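Local coordinates for protein glutamate--cysteine ligase GshA (Methylobacillus flagellatus KT, PDB 3K1T) that probably acts as a ligase joining glutamate to cysteine, the step that makes gamma-glutamylcysteine for glutathione synthesis, at residues 46-51 / 410-415; 57-62 / 406-411; 216-221 / 416-421; 344-349 / 380-385. All coordinates share one frame; numbering follows the deposited sequence.

Contact 1: 46-51 / 410-415. With SO4 (sulfate ion), chain B.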
loop_
_atom_site.group_PDB
_atom_site.type_symbol
_atom_site.label_atom_id
_atom_site.label_comp_id
_atom_site.label_asym_id
_atom_site.label_seq_id
_atom_site.Cartn_x
_atom_site.Cartn_y
_atom_site.Cartn_z
ATOM N N ALA A 46 3.493 10.945 -9.174
ATOM C CA ALA A 46 3.623 11.133 -10.611
ATOM C C ALA A 46 2.391 10.632 -11.334
ATOM O O ALA A 46 1.663 9.753 -10.836
ATOM C CB ALA A 46 4.874 10.383 -11.133
ATOM N N SER A 47 2.182 11.149 -12.535
ATOM C CA SER A 47 1.188 10.582 -13.441
ATOM C C SER A 47 1.786 10.411 -14.824
ATOM O O SER A 47 2.654 11.211 -15.251
ATOM C CB SER A 47 -0.085 11.424 -13.511
ATOM O OG SER A 47 0.137 12.683 -14.084
ATOM N N VAL A 48 1.362 9.348 -15.519
ATOM C CA VAL A 48 1.850 9.091 -16.858
ATOM C C VAL A 48 0.664 8.862 -17.790
ATOM O O VAL A 48 -0.200 8.022 -17.490
ATOM C CB VAL A 48 2.814 7.861 -16.898
ATOM C CG1 VAL A 48 3.188 7.497 -18.347
ATOM C CG2 VAL A 48 4.075 8.136 -16.068
ATOM N N ASP A 49 0.622 9.636 -18.872
ATOM C CA ASP A 49 -0.361 9.502 -19.944
ATOM C C ASP A 49 0.130 8.434 -20.921
ATOM O O ASP A 49 1.275 8.520 -21.402
ATOM C CB ASP A 49 -0.493 10.783 -20.764
ATOM C CG ASP A 49 -1.093 11.966 -19.989
ATOM O OD1 ASP A 49 -1.362 11.853 -18.780
ATOM O OD2 ASP A 49 -1.310 13.040 -20.628
ATOM N N LEU A 50 -0.740 7.459 -21.233
ATOM C CA LEU A 50 -0.447 6.457 -22.237
ATOM C C LEU A 50 -1.393 6.580 -23.433
ATOM O O LEU A 50 -2.487 7.130 -23.310
ATOM C CB LEU A 50 -0.623 5.054 -21.656
ATOM C CG LEU A 50 0.134 4.680 -20.370
ATOM C CD1 LEU A 50 -0.303 3.240 -19.933
ATOM C CD2 LEU A 50 1.660 4.806 -20.572
ATOM N N ARG A 51 -0.958 6.027 -24.563
ATOM C CA ARG A 51 -1.822 5.769 -25.707
ATOM C C ARG A 51 -1.705 4.317 -26.160
ATOM O O ARG A 51 -0.604 3.786 -26.342
ATOM C CB ARG A 51 -1.584 6.731 -26.858
ATOM C CG ARG A 51 -2.130 8.126 -26.557
ATOM C CD ARG A 51 -2.090 8.995 -27.800
ATOM N NE ARG A 51 -2.978 10.129 -27.650
ATOM C CZ ARG A 51 -3.278 10.980 -28.617
ATOM N NH1 ARG A 51 -2.717 10.853 -29.802
ATOM N NH2 ARG A 51 -4.142 11.979 -28.376
ATOM N N ARG A 410 5.149 2.552 -15.035
ATOM C CA ARG A 410 6.318 2.409 -14.177
ATOM C C ARG A 410 7.672 2.507 -14.938
ATOM O O ARG A 410 8.650 2.981 -14.381
ATOM C CB ARG A 410 6.225 1.145 -13.328
ATOM C CG ARG A 410 5.183 1.277 -12.167
ATOM C CD ARG A 410 5.148 0.008 -11.355
ATOM N NE ARG A 410 4.546 -1.094 -12.112
ATOM C CZ ARG A 410 4.789 -2.398 -11.880
ATOM N NH1 ARG A 410 5.563 -2.811 -10.870
ATOM N NH2 ARG A 410 4.186 -3.312 -12.596
ATOM N N LEU A 411 7.733 2.065 -16.183
ATOM C CA LEU A 411 8.933 2.303 -17.019
ATOM C C LEU A 411 9.147 3.792 -17.227
ATOM O O LEU A 411 10.276 4.283 -17.118
ATOM C CB LEU A 411 8.829 1.588 -18.374
ATOM C CG LEU A 411 8.746 0.057 -18.359
ATOM C CD1 LEU A 411 8.485 -0.452 -19.832
ATOM C CD2 LEU A 411 10.040 -0.528 -17.807
ATOM N N ALA A 412 8.069 4.510 -17.530
ATOM C CA ALA A 412 8.150 5.980 -17.699
ATOM C C ALA A 412 8.535 6.669 -16.367
ATOM O O ALA A 412 9.305 7.623 -16.349
ATOM C CB ALA A 412 6.823 6.533 -18.244
ATOM N N LEU A 413 7.994 6.194 -15.250
ATOM C CA LEU A 413 8.404 6.687 -13.925
ATOM C C LEU A 413 9.884 6.505 -13.648
ATOM O O LEU A 413 10.573 7.433 -13.178
ATOM C CB LEU A 413 7.587 5.999 -12.814
ATOM C CG LEU A 413 7.778 6.553 -11.408
ATOM C CD1 LEU A 413 7.027 7.871 -11.321
ATOM C CD2 LEU A 413 7.266 5.553 -10.319
ATOM N N LEU A 414 10.402 5.320 -13.954
ATOM C CA LEU A 414 11.815 5.032 -13.763
ATOM C C LEU A 414 12.688 5.971 -14.621
ATOM O O LEU A 414 13.688 6.559 -14.136
ATOM C CB LEU A 414 12.092 3.554 -14.136
ATOM C CG LEU A 414 13.537 3.079 -14.064
ATOM C CD1 LEU A 414 14.118 3.328 -12.641
ATOM C CD2 LEU A 414 13.627 1.587 -14.436
ATOM N N ALA A 415 12.278 6.162 -15.866
ATOM C CA ALA A 415 12.999 7.051 -16.738
ATOM C C ALA A 415 13.052 8.488 -16.187
ATOM O O ALA A 415 14.129 9.129 -16.227
ATOM C CB ALA A 415 12.386 7.040 -18.178
HETATM S S SO4 B . -2.323 15.222 -14.665
HETATM O O1 SO4 B . -3.626 15.000 -15.247
HETATM O O2 SO4 B . -2.247 14.083 -13.806
HETATM O O3 SO4 B . -1.267 15.175 -15.651
HETATM O O4 SO4 B . -2.290 16.493 -13.907
#

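Contact 2: 57-62 / 406-411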
loop_
_atom_site.group_PDB
_atom_site.type_symbol
_atom_site.label_atom_id
_atom_site.label_comp_id
_atom_site.label_asym_id
_atom_site.label_seq_id
_atom_site.Cartn_x
_atom_site.Cartn_y
_atom_site.Cartn_z
ATOM N N LEU A 57 1.851 0.459 -27.475
ATOM C CA LEU A 57 1.387 0.967 -26.189
ATOM C C LEU A 57 2.531 1.794 -25.575
ATOM O O LEU A 57 3.533 1.237 -25.175
ATOM C CB LEU A 57 0.960 -0.170 -25.247
ATOM C CG LEU A 57 0.509 0.269 -23.854
ATOM C CD1 LEU A 57 -0.764 1.170 -23.877
ATOM C CD2 LEU A 57 0.325 -1.002 -22.962
ATOM N N ALA A 58 2.384 3.114 -25.558
ATOM C CA ALA A 58 3.507 4.000 -25.269
ATOM C C ALA A 58 3.109 5.160 -24.374
ATOM O O ALA A 58 1.978 5.661 -24.430
ATOM C CB ALA A 58 4.187 4.526 -26.613
ATOM N N PRO A 59 4.035 5.574 -23.510
ATOM C CA PRO A 59 3.805 6.789 -22.754
ATOM C C PRO A 59 4.041 8.033 -23.597
ATOM O O PRO A 59 4.986 8.074 -24.414
ATOM C CB PRO A 59 4.829 6.685 -21.612
ATOM C CG PRO A 59 5.992 5.966 -22.250
ATOM C CD PRO A 59 5.382 5.005 -23.263
ATOM N N VAL A 60 3.185 9.031 -23.407
ATOM C CA VAL A 60 3.263 10.274 -24.152
ATOM C C VAL A 60 3.429 11.527 -23.296
ATOM O O VAL A 60 3.612 12.623 -23.858
ATOM C CB VAL A 60 2.067 10.461 -25.092
ATOM C CG1 VAL A 60 2.030 9.327 -26.146
ATOM C CG2 VAL A 60 0.736 10.558 -24.280
ATOM N N ASP A 61 3.337 11.393 -21.965
ATOM C CA ASP A 61 3.621 12.500 -21.038
ATOM C C ASP A 61 3.864 11.943 -19.631
ATOM O O ASP A 61 3.155 10.995 -19.186
ATOM C CB ASP A 61 2.429 13.477 -20.958
ATOM C CG ASP A 61 2.674 14.647 -19.967
ATOM O OD1 ASP A 61 3.345 15.578 -20.427
ATOM O OD2 ASP A 61 2.199 14.619 -18.770
ATOM N N THR A 62 4.842 12.508 -18.943
ATOM C CA THR A 62 5.127 12.185 -17.543
ATOM C C THR A 62 5.032 13.491 -16.764
ATOM O O THR A 62 5.676 14.508 -17.143
ATOM C CB THR A 62 6.504 11.584 -17.370
ATOM O OG1 THR A 62 6.584 10.383 -18.164
ATOM C CG2 THR A 62 6.780 11.199 -15.886
ATOM N N GLY A 406 0.019 -0.391 -16.170
ATOM C CA GLY A 406 0.837 -0.106 -14.983
ATOM C C GLY A 406 2.315 -0.414 -15.168
ATOM O O GLY A 406 3.175 0.255 -14.580
ATOM N N VAL A 407 2.631 -1.410 -15.994
ATOM C CA VAL A 407 4.029 -1.704 -16.329
ATOM C C VAL A 407 4.673 -0.543 -17.156
ATOM O O VAL A 407 5.746 -0.014 -16.811
ATOM C CB VAL A 407 4.163 -3.046 -17.069
ATOM C CG1 VAL A 407 5.570 -3.182 -17.699
ATOM C CG2 VAL A 407 3.846 -4.235 -16.138
ATOM N N VAL A 408 3.992 -0.106 -18.211
ATOM C CA VAL A 408 4.540 0.938 -19.063
ATOM C C VAL A 408 4.607 2.258 -18.280
ATOM O O VAL A 408 5.583 3.004 -18.390
ATOM C CB VAL A 408 3.740 1.090 -20.366
ATOM C CG1 VAL A 408 4.332 2.222 -21.252
ATOM C CG2 VAL A 408 3.717 -0.307 -21.129
ATOM N N ALA A 409 3.621 2.508 -17.431
ATOM C CA ALA A 409 3.674 3.712 -16.566
ATOM C C ALA A 409 4.841 3.710 -15.604
ATOM O O ALA A 409 5.504 4.742 -15.424
ATOM C CB ALA A 409 2.361 3.902 -15.793
ATOM N N ARG A 410 5.149 2.552 -15.035
ATOM C CA ARG A 410 6.318 2.409 -14.177
ATOM C C ARG A 410 7.672 2.507 -14.938
ATOM O O ARG A 410 8.650 2.981 -14.381
ATOM C CB ARG A 410 6.225 1.145 -13.328
ATOM C CG ARG A 410 5.183 1.277 -12.167
ATOM C CD ARG A 410 5.148 0.008 -11.355
ATOM N NE ARG A 410 4.546 -1.094 -12.112
ATOM C CZ ARG A 410 4.789 -2.398 -11.880
ATOM N NH1 ARG A 410 5.563 -2.811 -10.870
ATOM N NH2 ARG A 410 4.186 -3.312 -12.596
ATOM N N LEU A 411 7.733 2.065 -16.183
ATOM C CA LEU A 411 8.933 2.303 -17.019
ATOM C C LEU A 411 9.147 3.792 -17.227
ATOM O O LEU A 411 10.276 4.283 -17.118
ATOM C CB LEU A 411 8.829 1.588 -18.374
ATOM C CG LEU A 411 8.746 0.057 -18.359
ATOM C CD1 LEU A 411 8.485 -0.452 -19.832
ATOM C CD2 LEU A 411 10.040 -0.528 -17.807
#

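Contact 3: 216-221 / 416-421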
loop_
_atom_site.group_PDB
_atom_site.type_symbol
_atom_site.label_atom_id
_atom_site.label_comp_id
_atom_site.label_asym_id
_atom_site.label_seq_id
_atom_site.Cartn_x
_atom_site.Cartn_y
_atom_site.Cartn_z
ATOM N N ASP A 216 14.415 5.878 -23.631
ATOM C CA ASP A 216 15.134 4.967 -24.509
ATOM C C ASP A 216 16.032 3.999 -23.746
ATOM O O ASP A 216 16.020 2.798 -24.009
ATOM C CB ASP A 216 16.046 5.710 -25.508
ATOM C CG ASP A 216 15.316 6.365 -26.656
ATOM O OD1 ASP A 216 14.089 6.220 -26.820
ATOM O OD2 ASP A 216 16.044 7.016 -27.476
ATOM N N ARG A 217 16.828 4.513 -22.816
ATOM C CA ARG A 217 17.742 3.685 -22.029
ATOM C C ARG A 217 16.982 2.649 -21.191
ATOM O O ARG A 217 17.390 1.520 -21.101
ATOM C CB ARG A 217 18.585 4.552 -21.085
ATOM C CG ARG A 217 19.650 5.370 -21.815
ATOM C CD ARG A 217 20.045 6.600 -20.986
ATOM N NE ARG A 217 20.669 6.258 -19.698
ATOM C CZ ARG A 217 20.717 7.087 -18.649
ATOM N NH1 ARG A 217 20.142 8.289 -18.721
ATOM N NH2 ARG A 217 21.310 6.704 -17.517
ATOM N N VAL A 218 15.882 3.056 -20.561
ATOM C CA VAL A 218 15.055 2.101 -19.788
ATOM C C VAL A 218 14.495 0.984 -20.699
ATOM O O VAL A 218 14.589 -0.214 -20.381
ATOM C CB VAL A 218 13.901 2.814 -19.039
ATOM C CG1 VAL A 218 12.824 1.792 -18.538
ATOM C CG2 VAL A 218 14.465 3.663 -17.849
ATOM N N VAL A 219 13.934 1.360 -21.837
ATOM C CA VAL A 219 13.357 0.388 -22.772
ATOM C C VAL A 219 14.435 -0.535 -23.366
ATOM O O VAL A 219 14.179 -1.718 -23.577
ATOM C CB VAL A 219 12.545 1.082 -23.885
ATOM C CG1 VAL A 219 12.122 0.085 -24.996
ATOM C CG2 VAL A 219 11.283 1.789 -23.263
ATOM N N GLU A 220 15.633 -0.010 -23.603
ATOM C CA GLU A 220 16.761 -0.804 -24.103
ATOM C C GLU A 220 17.133 -1.908 -23.145
ATOM O O GLU A 220 17.612 -2.938 -23.578
ATOM C CB GLU A 220 18.016 0.045 -24.324
ATOM C CG GLU A 220 18.005 0.857 -25.590
ATOM C CD GLU A 220 19.082 1.987 -25.572
ATOM O OE1 GLU A 220 20.106 1.881 -24.807
ATOM O OE2 GLU A 220 18.874 2.968 -26.330
ATOM N N GLU A 221 16.897 -1.712 -21.852
ATOM C CA GLU A 221 17.109 -2.790 -20.908
ATOM C C GLU A 221 15.888 -3.694 -20.738
ATOM O O GLU A 221 16.016 -4.926 -20.639
ATOM C CB GLU A 221 17.552 -2.240 -19.572
ATOM C CG GLU A 221 17.876 -3.374 -18.630
ATOM C CD GLU A 221 18.513 -2.921 -17.337
ATOM O OE1 GLU A 221 18.833 -1.707 -17.238
ATOM O OE2 GLU A 221 18.642 -3.800 -16.432
ATOM N N ALA A 416 11.918 8.991 -15.711
ATOM C CA ALA A 416 11.841 10.347 -15.112
ATOM C C ALA A 416 12.740 10.458 -13.865
ATOM O O ALA A 416 13.428 11.493 -13.687
ATOM C CB ALA A 416 10.419 10.710 -14.772
ATOM N N THR A 417 12.787 9.389 -13.073
ATOM C CA THR A 417 13.608 9.304 -11.864
ATOM C C THR A 417 15.103 9.401 -12.216
ATOM O O THR A 417 15.854 10.188 -11.616
ATOM C CB THR A 417 13.347 7.981 -11.119
ATOM O OG1 THR A 417 11.964 7.923 -10.797
ATOM C CG2 THR A 417 14.221 7.845 -9.824
ATOM N N ILE A 418 15.507 8.627 -13.211
ATOM C CA ILE A 418 16.883 8.646 -13.726
ATOM C C ILE A 418 17.221 10.046 -14.278
ATOM O O ILE A 418 18.247 10.650 -13.883
ATOM C CB ILE A 418 17.118 7.525 -14.767
ATOM C CG1 ILE A 418 17.002 6.153 -14.100
ATOM C CG2 ILE A 418 18.495 7.701 -15.475
ATOM C CD1 ILE A 418 16.908 4.930 -15.076
ATOM N N GLU A 419 16.372 10.576 -15.151
ATOM C CA GLU A 419 16.536 11.913 -15.686
ATOM C C GLU A 419 16.750 12.969 -14.591
ATOM O O GLU A 419 17.671 13.783 -14.697
ATOM C CB GLU A 419 15.311 12.291 -16.514
ATOM C CG GLU A 419 15.295 13.671 -17.184
ATOM C CD GLU A 419 13.877 14.095 -17.676
ATOM O OE1 GLU A 419 12.891 13.303 -17.568
ATOM O OE2 GLU A 419 13.743 15.231 -18.167
ATOM N N LEU A 420 15.878 12.984 -13.585
ATOM C CA LEU A 420 15.934 13.967 -12.499
ATOM C C LEU A 420 17.218 13.797 -11.657
ATOM O O LEU A 420 17.833 14.784 -11.276
ATOM C CB LEU A 420 14.656 13.889 -11.630
ATOM C CG LEU A 420 14.335 14.964 -10.572
ATOM C CD1 LEU A 420 13.993 16.317 -11.219
ATOM C CD2 LEU A 420 13.176 14.530 -9.604
ATOM N N GLN A 421 17.648 12.564 -11.403
ATOM C CA GLN A 421 18.904 12.323 -10.687
ATOM C C GLN A 421 20.079 12.936 -11.434
ATOM O O GLN A 421 20.989 13.444 -10.809
ATOM C CB GLN A 421 19.198 10.830 -10.498
ATOM C CG GLN A 421 18.278 10.167 -9.521
ATOM C CD GLN A 421 18.866 8.951 -8.802
ATOM O OE1 GLN A 421 20.011 8.515 -9.050
ATOM N NE2 GLN A 421 18.069 8.404 -7.879
#

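Contact 4: 344-349 / 380-385. With SO4 (sulfate ion), chain B.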
loop_
_atom_site.group_PDB
_atom_site.type_symbol
_atom_site.label_atom_id
_atom_site.label_comp_id
_atom_site.label_asym_id
_atom_site.label_seq_id
_atom_site.Cartn_x
_atom_site.Cartn_y
_atom_site.Cartn_z
ATOM N N PRO A 344 -5.760 6.909 -21.391
ATOM C CA PRO A 344 -5.583 6.738 -19.944
ATOM C C PRO A 344 -4.418 7.515 -19.334
ATOM O O PRO A 344 -3.393 7.782 -19.991
ATOM C CB PRO A 344 -5.299 5.223 -19.799
ATOM C CG PRO A 344 -4.590 4.912 -21.095
ATOM C CD PRO A 344 -5.355 5.701 -22.133
ATOM N N VAL A 345 -4.611 7.833 -18.054
ATOM C CA VAL A 345 -3.626 8.488 -17.188
ATOM C C VAL A 345 -3.435 7.597 -15.949
ATOM O O VAL A 345 -4.419 7.320 -15.259
ATOM C CB VAL A 345 -4.154 9.855 -16.695
ATOM C CG1 VAL A 345 -3.052 10.613 -15.918
ATOM C CG2 VAL A 345 -4.708 10.689 -17.846
ATOM N N ILE A 346 -2.212 7.162 -15.679
ATOM C CA ILE A 346 -1.900 6.259 -14.599
ATOM C C ILE A 346 -1.214 7.050 -13.469
ATOM O O ILE A 346 -0.215 7.742 -13.718
ATOM C CB ILE A 346 -0.937 5.120 -15.070
ATOM C CG1 ILE A 346 -1.436 4.416 -16.353
ATOM C CG2 ILE A 346 -0.657 4.126 -13.884
ATOM C CD1 ILE A 346 -2.778 3.975 -16.328
ATOM N N TYR A 347 -1.751 6.948 -12.256
ATOM C CA TYR A 347 -1.223 7.625 -11.052
ATOM C C TYR A 347 -0.371 6.678 -10.189
ATOM O O TYR A 347 -0.757 5.511 -9.928
ATOM C CB TYR A 347 -2.390 8.185 -10.212
ATOM C CG TYR A 347 -2.781 9.578 -10.603
ATOM C CD1 TYR A 347 -3.078 9.895 -11.943
ATOM C CD2 TYR A 347 -2.814 10.599 -9.666
ATOM C CE1 TYR A 347 -3.393 11.188 -12.313
ATOM C CE2 TYR A 347 -3.156 11.898 -10.022
ATOM C CZ TYR A 347 -3.420 12.191 -11.350
ATOM O OH TYR A 347 -3.694 13.484 -11.714
HETATM N N MSE A 348 0.759 7.199 -9.725
HETATM C CA MSE A 348 1.679 6.520 -8.851
HETATM C C MSE A 348 2.045 7.390 -7.671
HETATM O O MSE A 348 2.119 8.613 -7.806
HETATM C CB MSE A 348 2.934 6.097 -9.608
HETATM C CG MSE A 348 2.620 4.912 -10.576
HETATM SE SE MSE A 348 3.758 4.901 -12.157
HETATM C CE MSE A 348 3.141 6.573 -12.923
HETATM N N MSE A 349 2.230 6.754 -6.520
HETATM C CA MSE A 349 2.871 7.368 -5.356
HETATM C C MSE A 349 3.988 6.443 -4.903
HETATM O O MSE A 349 3.824 5.205 -4.896
HETATM C CB MSE A 349 1.836 7.651 -4.257
HETATM C CG MSE A 349 0.733 8.544 -4.775
HETATM SE SE MSE A 349 -0.434 9.201 -3.315
HETATM C CE MSE A 349 0.739 10.653 -2.816
ATOM N N LEU A 380 -12.923 10.071 -16.634
ATOM C CA LEU A 380 -13.729 8.891 -16.386
ATOM C C LEU A 380 -12.872 7.957 -15.570
ATOM O O LEU A 380 -11.825 7.510 -16.022
ATOM C CB LEU A 380 -14.090 8.193 -17.688
ATOM C CG LEU A 380 -14.884 6.903 -17.536
ATOM C CD1 LEU A 380 -16.329 7.179 -17.062
ATOM C CD2 LEU A 380 -14.836 6.162 -18.900
ATOM N N THR A 381 -13.286 7.678 -14.345
ATOM C CA THR A 381 -12.397 6.967 -13.435
ATOM C C THR A 381 -12.243 5.492 -13.839
ATOM O O THR A 381 -13.119 4.902 -14.472
ATOM C CB THR A 381 -12.851 7.141 -11.941
ATOM O OG1 THR A 381 -11.719 6.909 -11.077
ATOM C CG2 THR A 381 -13.985 6.181 -11.610
ATOM N N PHE A 382 -11.057 4.956 -13.570
ATOM C CA PHE A 382 -10.720 3.553 -13.844
ATOM C C PHE A 382 -11.568 2.662 -12.958
ATOM O O PHE A 382 -11.730 2.947 -11.779
ATOM C CB PHE A 382 -9.264 3.266 -13.474
ATOM C CG PHE A 382 -8.248 3.750 -14.449
ATOM C CD1 PHE A 382 -8.594 4.359 -15.670
ATOM C CD2 PHE A 382 -6.918 3.588 -14.151
ATOM C CE1 PHE A 382 -7.624 4.763 -16.546
ATOM C CE2 PHE A 382 -5.943 4.004 -15.018
ATOM C CZ PHE A 382 -6.291 4.615 -16.219
ATOM N N GLU A 383 -12.056 1.577 -13.524
ATOM C CA GLU A 383 -12.806 0.557 -12.806
ATOM C C GLU A 383 -11.936 -0.676 -12.424
ATOM O O GLU A 383 -12.300 -1.446 -11.542
ATOM C CB GLU A 383 -13.970 0.120 -13.695
ATOM C CG GLU A 383 -15.013 1.232 -13.990
ATOM C CD GLU A 383 -15.794 1.652 -12.745
ATOM O OE1 GLU A 383 -16.268 0.725 -12.059
ATOM O OE2 GLU A 383 -15.985 2.882 -12.484
ATOM N N THR A 384 -10.779 -0.837 -13.034
ATOM C CA THR A 384 -9.985 -2.056 -12.882
ATOM C C THR A 384 -8.660 -1.696 -12.237
ATOM O O THR A 384 -8.042 -0.719 -12.647
ATOM C CB THR A 384 -9.733 -2.697 -14.288
ATOM O OG1 THR A 384 -10.973 -2.902 -14.979
ATOM C CG2 THR A 384 -8.970 -4.035 -14.203
ATOM N N PRO A 385 -8.189 -2.482 -11.251
ATOM C CA PRO A 385 -6.849 -2.275 -10.696
ATOM C C PRO A 385 -5.762 -2.622 -11.702
ATOM O O PRO A 385 -5.996 -3.438 -12.588
ATOM C CB PRO A 385 -6.782 -3.290 -9.540
ATOM C CG PRO A 385 -8.154 -3.676 -9.256
ATOM C CD PRO A 385 -8.907 -3.556 -10.553
HETATM S S SO4 B . -2.323 15.222 -14.665
HETATM O O1 SO4 B . -3.626 15.000 -15.247
HETATM O O2 SO4 B . -2.247 14.083 -13.806
HETATM O O3 SO4 B . -1.267 15.175 -15.651
HETATM O O4 SO4 B . -2.290 16.493 -13.907
#

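Contact 1: 46-51 / 410-415
Val-48 and Ala-46, on one face of strand 45-52, pack against Ala-412 and Leu-413 of helix 398-421, a helix laid across one face of an antiparallel sheet in the interior of the chain. The short axes run 8.6 Å apart with 125° between their directions, so the helix crosses the strand steeply rather than following it. Val-48 straddles the methyl of Ala-412: Val-48 CG1 lies 3.8 Å and Val-48 CG2 3.9 Å from Ala-412 CB. Both branches can reach it because CG1 stands anti to the backbone N (chi1 173°), which sets CG2 anti to the carbonyl carbon. Two residues earlier on the same face of the strand, Ala-46 CB meets a single branch of Leu-413, the methyl CD1, at 3.3 Å, tighter than usual for two carbons. The contact is wholly apolar and buried, with no hydrogen bond between the two segments. Around it, Pro-59 of the adjacent strand and Ala-409 of the same helix also touch Val-48, while Pro-43 lies against Leu-413. Ser-47 points to the other face of the sheet, where Asn-63, Gly-67 and Arg-359 join it in holding a sulfate ion, probably from the crystallisation liquor; Ser-47 OG donates a hydrogen bond of 2.8 Å to sulfate O2.

Contact 2: 57-62 / 406-411
Val-408 sets its two methyls against Pro-59 and Leu-57, packing helix 398-421 onto strand 57-63 of the antiparallel sheet. Here helix and strand run in broadly the same sense, their short axes 8.3 Å apart and 46° from parallel. The valine side chain stands at about a right angle to that of Pro-59, and Val-408 CG1 lies 3.6 Å from Pro-59 CD. Leu-57 is met obliquely: its CD2 lies 3.9 Å from Val-408 CG2. With CG1 anti to the backbone N (chi1 179°), one valine methyl is given to each partner, and Leu-57 reaches in by its far end. All three side chains are buried, and Tyr-405 of the helix touches Leu-57 while Val-48 and Leu-50 of the adjoining strand touch Pro-59. Beyond this pairing, Val-60 and Asp-61 both face Asp-49 of the adjoining strand 45-52, a classic beta bulge. Within the helix, the side chain of Arg-410 folds back on the turn before it, and its NH1 forms a salt bridge with Glu-30. Gly-406 O thus accepts twice, from Arg-410 N and, on the opposite face of its carbonyl plane, from Arg-410 NE at 3.1 Å.

Contact 3: 216-221 / 416-421
Arg-217 and Val-218, successive residues of helix 210-226, share a single partner on helix 398-421, Ile-418, and each takes a different branch of it. Arg-217 comes first in the chain and reaches with the end of its side chain. It is modelled in two conformers, and the approach described here belongs to one of them, so it is less certain than that of Val-218. The guanidinium lies obliquely by Ile-418 CG2, which is 3.6 Å from Arg-217 NH2 and 3.7 Å from Arg-217 NH1. A bend in the chain at chi3 (63°) brings the group round. The arginine is exposed, and in this conformer NH2 forms a salt bridge with Glu-422, just past the end of 416-421; a bound glycerol lies close to the same side chain.

Val-218 follows and makes the apolar half of the contact. Its CG2 is 3.9 Å from Ile-418 CD1, the two side chains meeting at a slant. The same valine also touches Leu-411, Leu-414 and Ala-415, so it lies along successive turns of the long helix. Ile-418 can serve both neighbours because CG2 is anti to the backbone N while CG1, carrying CD1, is beside it (chi1 -65°). Tyr-40 of helix 26-40 lies against the isoleucine as well. Further on, Glu-221 turns to helix 26-40, where its carboxylate accepts a hydrogen bond from Trp-32 NE1.

With no hydrogen bond between the two segments and the nearest CA atoms, of Val-218 and Ile-418, 9.1 Å apart, this is side-chain packing between helices, apolar on its buried side and bordered by an exposed arginine.

Contact 4: 344-349 / 380-385
The antiparallel sheet meets the loop that follows its strand 377-381 through one aromatic side chain, Phe-382, which fits against strand 340-349. The ring presents its rim to the strand. Ile-346 CD1 lies in the ring plane at the edge, 3.4 Å from Phe-382 CE2, and the two side chains stand at about a right angle. Pro-344 CB also comes to the edge near the plane, 3.8 Å from Phe-382 CZ. From the residue between them in sequence, Val-345, the backbone O approaches obliquely, 3.4 Å from Phe-382 CZ. In Ile-346, CG1 lies anti to the carbonyl carbon (chi1 -51°) and a second bend at chi2 (-51°) carries CD1 to the ring edge. Replacing Phe-382 by an alanine would probably open a gap beside Pro-344 and Ile-346 and leave the rings of Phe-402 and Tyr-358, which both meet it edge-to-face, without their aromatic mate. Tyr-347 takes no part in this packing; its OH makes a weak hydrogen bond of 2.6 Å to O2 of the sulfate ion. Strand 340-349 lies between strands 45-52 and 352-361, pairing with Val-48 and Leu-50 on one flank and with Val-354, Gly-355 and Phe-357 on the other. Helix 398-421 closes in through Tyr-405, which touches Pro-344 and Ile-346, and through Ala-409 on Ile-346.

How the contacts relate
Contacts 2, 1 and 3 follow one another along helix 398-421: the first two set it on neighbouring strands 57-63 and 45-52, while contact 3 joins its C-terminal end to helix 210-226. Contacts 1 and 2 lie nearest the centre of the chain and are purely aliphatic between their segments. Contact 3, further out, adds a charged side chain at its exposed margin. Contact 4 is also buried but brings an aromatic edge to its strand. Contacts 1, 2 and 4 all reach the same antiparallel sheet, in which strand 340-349 neighbours strand 45-52, and contacts 1 and 4 both border the sulfate. Contacts 3 and 4, by contrast, do not touch.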